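Uncharacterized protein (Legionella longbeachae NSW150, PDB 4JZA) probably hydrolyses the 3-phosphate of phosphatidylinositol 3-phosphate, acting as a Legionella phosphoinositide phosphatase in the lipid metabolism of the pathogen-host encounter. Local coordinates at residues 304-307 against 308-312; 796-799 against 800-804; 275-278 against 279-283; 727-730 against 731-735. All coordinates share one frame; numbering follows the deposited sequence.

Contact 1: 304-307 against 308-312; sequences SSLP and QWYWV
Leu306 and Pro307 pack against Trp309, Tyr310 and Trp311 in a buried local contact at the N-terminus of the short helix 308-311, with Pro307 as the N-cap residue. Leu306 before the cap and Trp311 in the first turn touch in the manner of a hydrophobic staple, the N' to N4 contact of a helix start. The cap carries no side-chain acceptor. Instead the carbonyl of Pro307 turns into the first turn, where Tyr310 N donates to Pro307 O at 2.9 Å, and Trp311 N adds a weak bond to the same oxygen. The proline ring lies over one face of the Trp309 indole in a CH-pi contact: Pro307 CG stands 3.9 Å from the centroid of the five-membered ring, 26° off its normal. Trp309 reaches this place because its CG sits between the backbone N and the carbonyl carbon (chi1 68°), which sets the indole side by side with the proline. Trp309 NE1 bonds to Glu177 of helix 172-183, and Tyr310 OH to the loop carbonyl of Pro187. Leu306 serves the other two rings. Its CD1 touches Tyr310 CE2 at 4.1 Å, while its side chain crosses that of Trp311 at about a right angle. Trp311 NE1 is hydrogen-bonded to Ile303 O and makes a weak bond to Leu306 O. In the staple itself, Leu306 CB lies 3.8 Å from Trp311 CZ2.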
loop_
_atom_site.group_PDB
_atom_site.type_symbol
_atom_site.label_atom_id
_atom_site.label_comp_id
_atom_site.label_asym_id
_atom_site.label_seq_id
_atom_site.Cartn_x
_atom_site.Cartn_y
_atom_site.Cartn_z
ATOM N N SER A 304 -17.536 18.362 -11.958
ATOM C CA SER A 304 -16.499 18.646 -12.947
ATOM C C SER A 304 -15.509 19.691 -12.505
ATOM O O SER A 304 -14.534 19.945 -13.191
ATOM C CB SER A 304 -17.120 19.073 -14.275
ATOM O OG SER A 304 -17.805 20.279 -14.104
ATOM N N SER A 305 -15.752 20.310 -11.363
ATOM C CA SER A 305 -14.763 21.244 -10.784
ATOM C C SER A 305 -13.453 20.606 -10.302
ATOM O O SER A 305 -12.448 21.284 -10.192
ATOM C CB SER A 305 -15.384 21.959 -9.595
ATOM O OG SER A 305 -16.360 22.846 -10.053
ATOM N N LEU A 306 -13.509 19.328 -9.939
ATOM C CA LEU A 306 -12.359 18.582 -9.514
ATOM C C LEU A 306 -12.087 17.471 -10.513
ATOM O O LEU A 306 -12.941 17.031 -11.223
ATOM C CB LEU A 306 -12.601 18.009 -8.142
ATOM C CG LEU A 306 -12.640 19.099 -7.098
ATOM C CD1 LEU A 306 -13.090 18.532 -5.745
ATOM C CD2 LEU A 306 -11.281 19.772 -7.012
ATOM N N PRO A 307 -10.861 17.020 -10.570
ATOM C CA PRO A 307 -10.476 16.025 -11.557
ATOM C C PRO A 307 -10.981 14.620 -11.292
ATOM O O PRO A 307 -11.137 14.209 -10.149
ATOM C CB PRO A 307 -8.973 16.044 -11.467
ATOM C CG PRO A 307 -8.707 16.449 -10.050
ATOM C CD PRO A 307 -9.747 17.431 -9.694
ATOM N N GLN A 308 -11.225 13.897 -12.381
ATOM C CA GLN A 308 -11.800 12.555 -12.339
ATOM C C GLN A 308 -10.934 11.563 -11.548
ATOM O O GLN A 308 -11.459 10.704 -10.864
ATOM C CB GLN A 308 -12.043 12.094 -13.766
ATOM C CG GLN A 308 -12.849 10.832 -13.934
ATOM C CD GLN A 308 -12.956 10.431 -15.406
ATOM O OE1 GLN A 308 -12.148 10.851 -16.244
ATOM N NE2 GLN A 308 -13.943 9.602 -15.727
ATOM N N TRP A 309 -9.613 11.691 -11.588
ATOM C CA TRP A 309 -8.792 10.849 -10.740
ATOM C C TRP A 309 -9.135 10.985 -9.264
ATOM O O TRP A 309 -8.986 10.042 -8.518
ATOM C CB TRP A 309 -7.303 11.077 -10.956
ATOM C CG TRP A 309 -6.741 12.371 -10.536
ATOM C CD1 TRP A 309 -6.334 13.363 -11.347
ATOM C CD2 TRP A 309 -6.446 12.785 -9.210
ATOM N NE1 TRP A 309 -5.809 14.387 -10.616
ATOM C CE2 TRP A 309 -5.883 14.054 -9.287
ATOM C CE3 TRP A 309 -6.596 12.197 -7.951
ATOM C CZ2 TRP A 309 -5.472 14.771 -8.136
ATOM C CZ3 TRP A 309 -6.182 12.915 -6.801
ATOM C CH2 TRP A 309 -5.624 14.171 -6.915
ATOM N N TYR A 310 -9.580 12.151 -8.832
ATOM C CA TYR A 310 -9.888 12.377 -7.430
ATOM C C TYR A 310 -11.143 11.616 -7.088
ATOM O O TYR A 310 -11.190 10.921 -6.067
ATOM C CB TYR A 310 -10.069 13.863 -7.143
ATOM C CG TYR A 310 -10.490 14.142 -5.766
ATOM C CD1 TYR A 310 -9.608 13.948 -4.711
ATOM C CD2 TYR A 310 -11.778 14.596 -5.483
ATOM C CE1 TYR A 310 -9.999 14.191 -3.401
ATOM C CE2 TYR A 310 -12.171 14.841 -4.166
ATOM C CZ TYR A 310 -11.277 14.637 -3.123
ATOM O OH TYR A 310 -11.626 14.865 -1.793
ATOM N N TRP A 311 -12.151 11.690 -7.955
ATOM C CA TRP A 311 -13.468 11.103 -7.624
ATOM C C TRP A 311 -13.483 9.570 -7.529
ATOM O O TRP A 311 -14.342 9.000 -6.892
ATOM C CB TRP A 311 -14.556 11.572 -8.615
ATOM C CG TRP A 311 -14.824 13.073 -8.621
ATOM C CD1 TRP A 311 -14.660 13.908 -9.663
ATOM C CD2 TRP A 311 -15.300 13.881 -7.530
ATOM N NE1 TRP A 311 -14.990 15.185 -9.296
ATOM C CE2 TRP A 311 -15.398 15.189 -7.993
ATOM C CE3 TRP A 311 -15.679 13.611 -6.221
ATOM C CZ2 TRP A 311 -15.827 16.228 -7.195
ATOM C CZ3 TRP A 311 -16.120 14.657 -5.425
ATOM C CH2 TRP A 311 -16.205 15.933 -5.914
ATOM N N VAL A 312 -12.559 8.895 -8.182
ATOM C CA VAL A 312 -12.489 7.433 -8.073
ATOM C C VAL A 312 -11.792 6.950 -6.771
ATOM O O VAL A 312 -11.893 5.765 -6.376
ATOM C CB VAL A 312 -11.853 6.806 -9.320
ATOM C CG1 VAL A 312 -12.658 7.176 -10.553
ATOM C CG2 VAL A 312 -10.413 7.252 -9.486
#

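Contact 2: 796-799 against 800-804; sequences EIVS and TTVEE
The backbone of 796-804 is a regular alpha-helical run in which the carbonyls of Glu796, Ile797, Val798 and Ser799 each accept from the amide four residues on; the bond from Val802 N to Val798 O, at 2.8 Å, is nearly straight, with an N-H...O angle of 170°. Two neighbouring threonines add a second donor to this ladder. Thr801 OG1 donates to Ile797 O at 2.7 Å, and Thr800 OG1 donates to Glu796 O at 3.0 Å. In each residue the hydroxyl lies beside its own backbone N (chi1 -60° for Thr801), where it can fold back on the preceding turn. Hydroxyl and amide of one threonine then grip the same carbonyl oxygen from opposite faces of its plane. The methyl Ile797 CG2 lies 3.6 Å from Thr801 OG1, the two side chains crossing at a slant. One residue further round, Val798 and Val802 lie side by side and point the same way, with Val798 CG1 4.1 Å from Val802 CG2. This valine edge faces helix 676-702, where Val798 touches Leu686 and Val802 touches Ala697. Arg780 of helix 772-782 meets both threonines and forms a salt bridge with Glu804. The result is an amphipathic alpha helix with threonine hydroxyls bonded back to i-4 carbonyls, set in the helical C-terminal domain.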
loop_
_atom_site.group_PDB
_atom_site.type_symbol
_atom_site.label_atom_id
_atom_site.label_comp_id
_atom_site.label_asym_id
_atom_site.label_seq_id
_atom_site.Cartn_x
_atom_site.Cartn_y
_atom_site.Cartn_z
ATOM N N GLU A 796 -20.765 8.362 35.151
ATOM C CA GLU A 796 -22.139 8.666 35.476
ATOM C C GLU A 796 -23.013 7.423 35.462
ATOM O O GLU A 796 -23.936 7.297 36.288
ATOM C CB GLU A 796 -22.699 9.769 34.548
ATOM C CG GLU A 796 -22.223 11.182 34.958
ATOM C CD GLU A 796 -22.183 12.243 33.823
ATOM O OE1 GLU A 796 -22.292 11.874 32.610
ATOM O OE2 GLU A 796 -22.043 13.467 34.169
ATOM N N ILE A 797 -22.733 6.498 34.546
ATOM C CA ILE A 797 -23.427 5.204 34.526
ATOM C C ILE A 797 -23.012 4.363 35.710
ATOM O O ILE A 797 -23.832 3.645 36.273
ATOM C CB ILE A 797 -23.164 4.386 33.277
ATOM C CG1 ILE A 797 -23.628 5.131 32.026
ATOM C CG2 ILE A 797 -23.932 3.071 33.349
ATOM C CD1 ILE A 797 -23.329 4.408 30.711
ATOM N N VAL A 798 -21.745 4.420 36.077
ATOM C CA VAL A 798 -21.303 3.744 37.283
ATOM C C VAL A 798 -22.134 4.247 38.482
ATOM O O VAL A 798 -22.700 3.440 39.235
ATOM C CB VAL A 798 -19.807 3.960 37.531
ATOM C CG1 VAL A 798 -19.384 3.486 38.918
ATOM C CG2 VAL A 798 -19.018 3.228 36.493
ATOM N N SER A 799 -22.190 5.562 38.645
ATOM C CA SER A 799 -22.961 6.199 39.720
ATOM C C SER A 799 -24.376 5.601 39.833
ATOM O O SER A 799 -24.793 5.117 40.889
ATOM C CB SER A 799 -23.083 7.704 39.461
ATOM O OG SER A 799 -23.068 8.417 40.678
ATOM N N THR A 800 -25.092 5.610 38.718
ATOM C CA THR A 800 -26.465 5.145 38.680
ATOM C C THR A 800 -26.601 3.650 38.960
ATOM O O THR A 800 -27.502 3.184 39.667
ATOM C CB THR A 800 -27.003 5.381 37.275
ATOM O OG1 THR A 800 -26.794 6.734 36.918
ATOM C CG2 THR A 800 -28.487 5.068 37.156
ATOM N N THR A 801 -25.703 2.895 38.367
ATOM C CA THR A 801 -25.691 1.461 38.536
ATOM C C THR A 801 -25.402 1.115 40.002
ATOM O O THR A 801 -26.093 0.266 40.560
ATOM C CB THR A 801 -24.616 0.826 37.640
ATOM O OG1 THR A 801 -24.877 1.114 36.257
ATOM C CG2 THR A 801 -24.554 -0.677 37.883
ATOM N N VAL A 802 -24.408 1.765 40.636
ATOM C CA VAL A 802 -24.105 1.477 42.035
ATOM C C VAL A 802 -25.318 1.842 42.885
ATOM O O VAL A 802 -25.661 1.133 43.824
ATOM C CB VAL A 802 -22.816 2.176 42.572
ATOM C CG1 VAL A 802 -22.629 1.931 44.062
ATOM C CG2 VAL A 802 -21.577 1.662 41.848
ATOM N N GLU A 803 -25.987 2.926 42.562
ATOM C CA GLU A 803 -27.128 3.323 43.371
ATOM C C GLU A 803 -28.209 2.302 43.257
ATOM O O GLU A 803 -28.788 1.867 44.274
ATOM C CB GLU A 803 -27.647 4.726 43.033
ATOM C CG GLU A 803 -27.353 5.725 44.151
ATOM C CD GLU A 803 -27.371 7.192 43.689
ATOM O OE1 GLU A 803 -27.679 7.461 42.496
ATOM O OE2 GLU A 803 -27.101 8.088 44.541
ATOM N N GLU A 804 -28.462 1.884 42.018
ATOM C CA GLU A 804 -29.515 0.956 41.773
ATOM C C GLU A 804 -29.198 -0.383 42.426
ATOM O O GLU A 804 -30.049 -0.963 43.105
ATOM C CB GLU A 804 -29.737 0.807 40.303
ATOM C CG GLU A 804 -30.642 -0.347 39.930
ATOM C CD GLU A 804 -31.105 -0.215 38.501
ATOM O OE1 GLU A 804 -30.766 -1.055 37.593
ATOM O OE2 GLU A 804 -31.796 0.800 38.273
#

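Contact 3: 275-278 against 279-283; sequences TSLD and KKLTQ
Leu277 and Leu281, one helical turn apart, form the close-packed side of this contact within helix 274-288. Their side chains run side by side in the same direction, and Leu277 CD2 meets Leu281 CD1 at 3.8 Å. Leu281 CG lies beside its backbone N (chi1 -69°), which turns the branch back along the turn before it. Beneath them Leu281 N bonds to Leu277 O at 3.1 Å. The other side is looser and more polar. Lys280 stretches back to Ser276 with an extended chain that still rests on Leu270, bringing Lys280 NZ to 3.8 Å from Ser276 OG; that hydroxyl is hydrogen-bonded to Asp273. The solvent side belongs to exposed Lys279, which leads away from the contact, and exposed Thr282, where Thr282 N makes a weak bond to Asp278 O, 3.4 Å long. Asp278 stands at the border of the two sides: its OD1 is 3.9 Å from Leu281 CD1 and takes a weak hydrogen bond from Trp228. Both leucines rest on two other helices of the insertion domain, touching Trp228 of helix 214-234 and Leu270 of helix 261-270; Leu281 also meets Phe224 and Leu225 of the former and Met267 of the latter.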
loop_
_atom_site.group_PDB
_atom_site.type_symbol
_atom_site.label_atom_id
_atom_site.label_comp_id
_atom_site.label_asym_id
_atom_site.label_seq_id
_atom_site.Cartn_x
_atom_site.Cartn_y
_atom_site.Cartn_z
ATOM N N THR A 275 -23.169 -1.164 -31.314
ATOM C CA THR A 275 -24.434 -1.900 -31.306
ATOM C C THR A 275 -25.358 -1.440 -30.184
ATOM O O THR A 275 -26.545 -1.226 -30.408
ATOM C CB THR A 275 -24.278 -3.446 -31.283
ATOM O OG1 THR A 275 -25.188 -3.994 -30.320
ATOM C CG2 THR A 275 -22.866 -3.893 -30.945
ATOM N N SER A 276 -24.808 -1.237 -28.995
ATOM C CA SER A 276 -25.641 -0.814 -27.859
ATOM C C SER A 276 -25.667 0.727 -27.663
ATOM O O SER A 276 -26.321 1.223 -26.751
ATOM C CB SER A 276 -25.226 -1.550 -26.575
ATOM O OG SER A 276 -23.838 -1.483 -26.383
ATOM N N LEU A 277 -25.020 1.481 -28.548
ATOM C CA LEU A 277 -24.924 2.933 -28.383
ATOM C C LEU A 277 -26.282 3.632 -28.172
ATOM O O LEU A 277 -26.468 4.319 -27.168
ATOM C CB LEU A 277 -24.164 3.561 -29.559
ATOM C CG LEU A 277 -23.750 5.036 -29.434
ATOM C CD1 LEU A 277 -22.421 5.311 -30.134
ATOM C CD2 LEU A 277 -24.821 5.980 -29.977
ATOM N N ASP A 278 -27.209 3.482 -29.121
ATOM C CA ASP A 278 -28.546 4.141 -29.042
ATOM C C ASP A 278 -29.393 3.668 -27.874
ATOM O O ASP A 278 -30.231 4.407 -27.393
ATOM C CB ASP A 278 -29.352 4.007 -30.356
ATOM C CG ASP A 278 -29.151 5.201 -31.298
ATOM O OD1 ASP A 278 -29.264 6.366 -30.846
ATOM O OD2 ASP A 278 -28.866 4.982 -32.497
ATOM N N LYS A 279 -29.164 2.446 -27.418
ATOM C CA LYS A 279 -29.890 1.913 -26.269
ATOM C C LYS A 279 -29.463 2.636 -25.010
ATOM O O LYS A 279 -30.279 3.069 -24.202
ATOM C CB LYS A 279 -29.593 0.428 -26.117
ATOM C CG LYS A 279 -30.321 -0.220 -24.964
ATOM C CD LYS A 279 -29.838 -1.642 -24.751
ATOM C CE LYS A 279 -30.873 -2.431 -23.965
ATOM N NZ LYS A 279 -30.270 -3.599 -23.264
ATOM N N LYS A 280 -28.148 2.773 -24.870
ATOM C CA LYS A 280 -27.554 3.399 -23.698
ATOM C C LYS A 280 -27.958 4.858 -23.587
ATOM O O LYS A 280 -28.189 5.364 -22.500
ATOM C CB LYS A 280 -26.030 3.261 -23.741
ATOM C CG LYS A 280 -25.563 1.929 -23.190
ATOM C CD LYS A 280 -24.106 1.661 -23.510
ATOM C CE LYS A 280 -23.666 0.378 -22.837
ATOM N NZ LYS A 280 -22.280 0.040 -23.255
ATOM N N LEU A 281 -28.020 5.537 -24.722
ATOM C CA LEU A 281 -28.501 6.901 -24.742
ATOM C C LEU A 281 -29.902 7.015 -24.127
ATOM O O LEU A 281 -30.099 7.846 -23.242
ATOM C CB LEU A 281 -28.464 7.479 -26.172
ATOM C CG LEU A 281 -27.070 7.717 -26.735
ATOM C CD1 LEU A 281 -27.180 8.266 -28.151
ATOM C CD2 LEU A 281 -26.288 8.686 -25.854
ATOM N N THR A 282 -30.870 6.211 -24.582
ATOM C CA THR A 282 -32.253 6.403 -24.100
ATOM C C THR A 282 -32.381 5.894 -22.653
ATOM O O THR A 282 -33.272 6.279 -21.914
ATOM C CB THR A 282 -33.365 5.864 -25.069
ATOM O OG1 THR A 282 -33.137 4.481 -25.360
ATOM C CG2 THR A 282 -33.467 6.752 -26.420
ATOM N N GLN A 283 -31.425 5.084 -22.248
ATOM C CA GLN A 283 -31.301 4.645 -20.865
ATOM C C GLN A 283 -30.706 5.701 -19.909
ATOM O O GLN A 283 -30.994 5.686 -18.713
ATOM C CB GLN A 283 -30.418 3.422 -20.895
ATOM C CG GLN A 283 -30.092 2.779 -19.570
ATOM C CD GLN A 283 -29.010 1.748 -19.780
ATOM O OE1 GLN A 283 -27.843 1.972 -19.418
ATOM N NE2 GLN A 283 -29.363 0.656 -20.482
#

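Contact 4: 727-730 against 731-735; sequences NPTP and DGIKQ
Thr729 meets Ile733 and Lys734 through its methyl group, and Pro730 meets Ile733 through its ring. Thr729 CG2 is 3.8 Å from Ile733 CG2, the two side chains crossing at about a right angle, and equally 3.8 Å from Lys734 CG, so the methyl bears on both the branch of the isoleucine and the start of the lysine chain. This follows from the threonine torsion (chi1 -52°), which holds CG2 anti to the backbone N while OG1 lies beside it. Pro730 and Ile733 run alongside each other in the same direction, with Pro730 CG 4.0 Å from Ile733 CG1.

Behind these apolar touches the backbone fixes the turn. Lys734 N donates to Pro730 O at 3.1 Å, with an N-H...O angle of 160°, and Ile733 N makes a weak bond to the same oxygen. One turn into the helix, Gln735 NE2 bonds to Asp731 OD2 at 3.0 Å, arriving from above the carboxylate plane, while Gln735 N bonds to Asp731 O; amide and carboxylate thus link the first residue of the helix to its fifth. The carboxylate, close to the helix N-terminus, would probably be favoured by the partial positive charge there. Further out, Tyr778 of helix 772-782 touches both Pro730 and Ile733, Thr774 adds to the cover of the proline, and the loop residue Phe708 packs on Ile733.

The arrangement is a helix start with proline as N-cap in the C-terminal domain, and the Thr729-Lys734 pair, at N' and N4, resembles a hydrophobic staple made by a methyl and the aliphatic part of a lysine.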
loop_
_atom_site.group_PDB
_atom_site.type_symbol
_atom_site.label_atom_id
_atom_site.label_comp_id
_atom_site.label_asym_id
_atom_site.label_seq_id
_atom_site.Cartn_x
_atom_site.Cartn_y
_atom_site.Cartn_z
ATOM N N ASN A 727 -33.661 -25.526 38.385
ATOM C CA ASN A 727 -32.545 -24.713 37.886
ATOM C C ASN A 727 -32.813 -23.271 38.283
ATOM O O ASN A 727 -32.981 -22.409 37.435
ATOM C CB ASN A 727 -32.419 -24.883 36.358
ATOM C CG ASN A 727 -32.311 -26.350 35.932
ATOM O OD1 ASN A 727 -31.867 -27.180 36.690
ATOM N ND2 ASN A 727 -32.692 -26.656 34.727
ATOM N N PRO A 728 -32.886 -23.005 39.602
ATOM C CA PRO A 728 -33.366 -21.687 40.044
ATOM C C PRO A 728 -32.527 -20.486 39.523
ATOM O O PRO A 728 -33.084 -19.517 38.998
ATOM C CB PRO A 728 -33.306 -21.796 41.583
ATOM C CG PRO A 728 -32.241 -22.816 41.857
ATOM C CD PRO A 728 -32.309 -23.797 40.717
ATOM N N THR A 729 -31.207 -20.538 39.663
ATOM C CA THR A 729 -30.398 -19.377 39.344
ATOM C C THR A 729 -30.032 -19.363 37.861
ATOM O O THR A 729 -29.540 -20.336 37.360
ATOM C CB THR A 729 -29.095 -19.372 40.158
ATOM O OG1 THR A 729 -29.365 -19.539 41.557
ATOM C CG2 THR A 729 -28.383 -18.065 39.995
ATOM N N PRO A 730 -30.237 -18.251 37.154
ATOM C CA PRO A 730 -29.744 -18.164 35.776
ATOM C C PRO A 730 -28.233 -18.390 35.649
ATOM O O PRO A 730 -27.447 -17.950 36.517
ATOM C CB PRO A 730 -30.075 -16.724 35.347
ATOM C CG PRO A 730 -30.908 -16.126 36.409
ATOM C CD PRO A 730 -30.823 -16.991 37.641
ATOM N N ASP A 731 -27.819 -19.061 34.581
ATOM C CA ASP A 731 -26.445 -19.511 34.447
ATOM C C ASP A 731 -25.440 -18.365 34.445
ATOM O O ASP A 731 -24.342 -18.506 35.041
ATOM C CB ASP A 731 -26.270 -20.368 33.185
ATOM C CG ASP A 731 -24.988 -21.248 33.223
ATOM O OD1 ASP A 731 -24.936 -22.201 34.085
ATOM O OD2 ASP A 731 -24.072 -20.984 32.376
ATOM N N GLY A 732 -25.809 -17.250 33.799
ATOM C CA GLY A 732 -24.997 -16.036 33.829
ATOM C C GLY A 732 -24.644 -15.545 35.222
ATOM O O GLY A 732 -23.495 -15.198 35.513
ATOM N N ILE A 733 -25.624 -15.584 36.102
ATOM C CA ILE A 733 -25.418 -15.209 37.460
ATOM C C ILE A 733 -24.542 -16.219 38.195
ATOM O O ILE A 733 -23.678 -15.806 38.981
ATOM C CB ILE A 733 -26.752 -15.071 38.176
ATOM C CG1 ILE A 733 -27.638 -14.022 37.519
ATOM C CG2 ILE A 733 -26.537 -14.724 39.643
ATOM C CD1 ILE A 733 -27.085 -12.616 37.565
ATOM N N LYS A 734 -24.747 -17.521 37.935
ATOM C CA LYS A 734 -23.903 -18.573 38.536
ATOM C C LYS A 734 -22.464 -18.356 38.141
ATOM O O LYS A 734 -21.549 -18.485 38.969
ATOM C CB LYS A 734 -24.318 -19.976 38.108
ATOM C CG LYS A 734 -25.678 -20.436 38.629
ATOM C CD LYS A 734 -25.932 -21.942 38.445
ATOM C CE LYS A 734 -24.719 -22.788 38.881
ATOM N NZ LYS A 734 -25.059 -24.186 39.295
ATOM N N GLN A 735 -22.268 -17.996 36.881
ATOM C CA GLN A 735 -20.952 -17.719 36.386
ATOM C C GLN A 735 -20.273 -16.519 36.992
ATOM O O GLN A 735 -19.043 -16.505 37.123
ATOM C CB GLN A 735 -21.014 -17.500 34.903
ATOM C CG GLN A 735 -21.009 -18.812 34.169
ATOM C CD GLN A 735 -20.861 -18.599 32.706
ATOM O OE1 GLN A 735 -19.833 -18.041 32.226
ATOM N NE2 GLN A 735 -21.880 -19.000 31.972
#

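How the contacts relate
Contact 1 is the buried one, its centre about 21 Å from the centre of the chain, whereas contacts 2, 3 and 4 are partly buried, their centres about 39 to 50 Å from it. Contacts 1 and 4 share a theme, a proline N-cap before a helix, but aromatic rings dominate the first and aliphatic groups the second. Contacts 2 and 3 lie within longer helices, each with an apolar edge against neighbouring helices; hydroxyl-to-carbonyl bonds mark contact 2, and contact 3 has lysines on its more open side. Contacts 2 and 4 belong to the C-terminal domain, their centres about 23 Å apart, and both pack on helix 772-782. Contact 3, in the insertion domain, has its centre about 65 Å from that of contact 2.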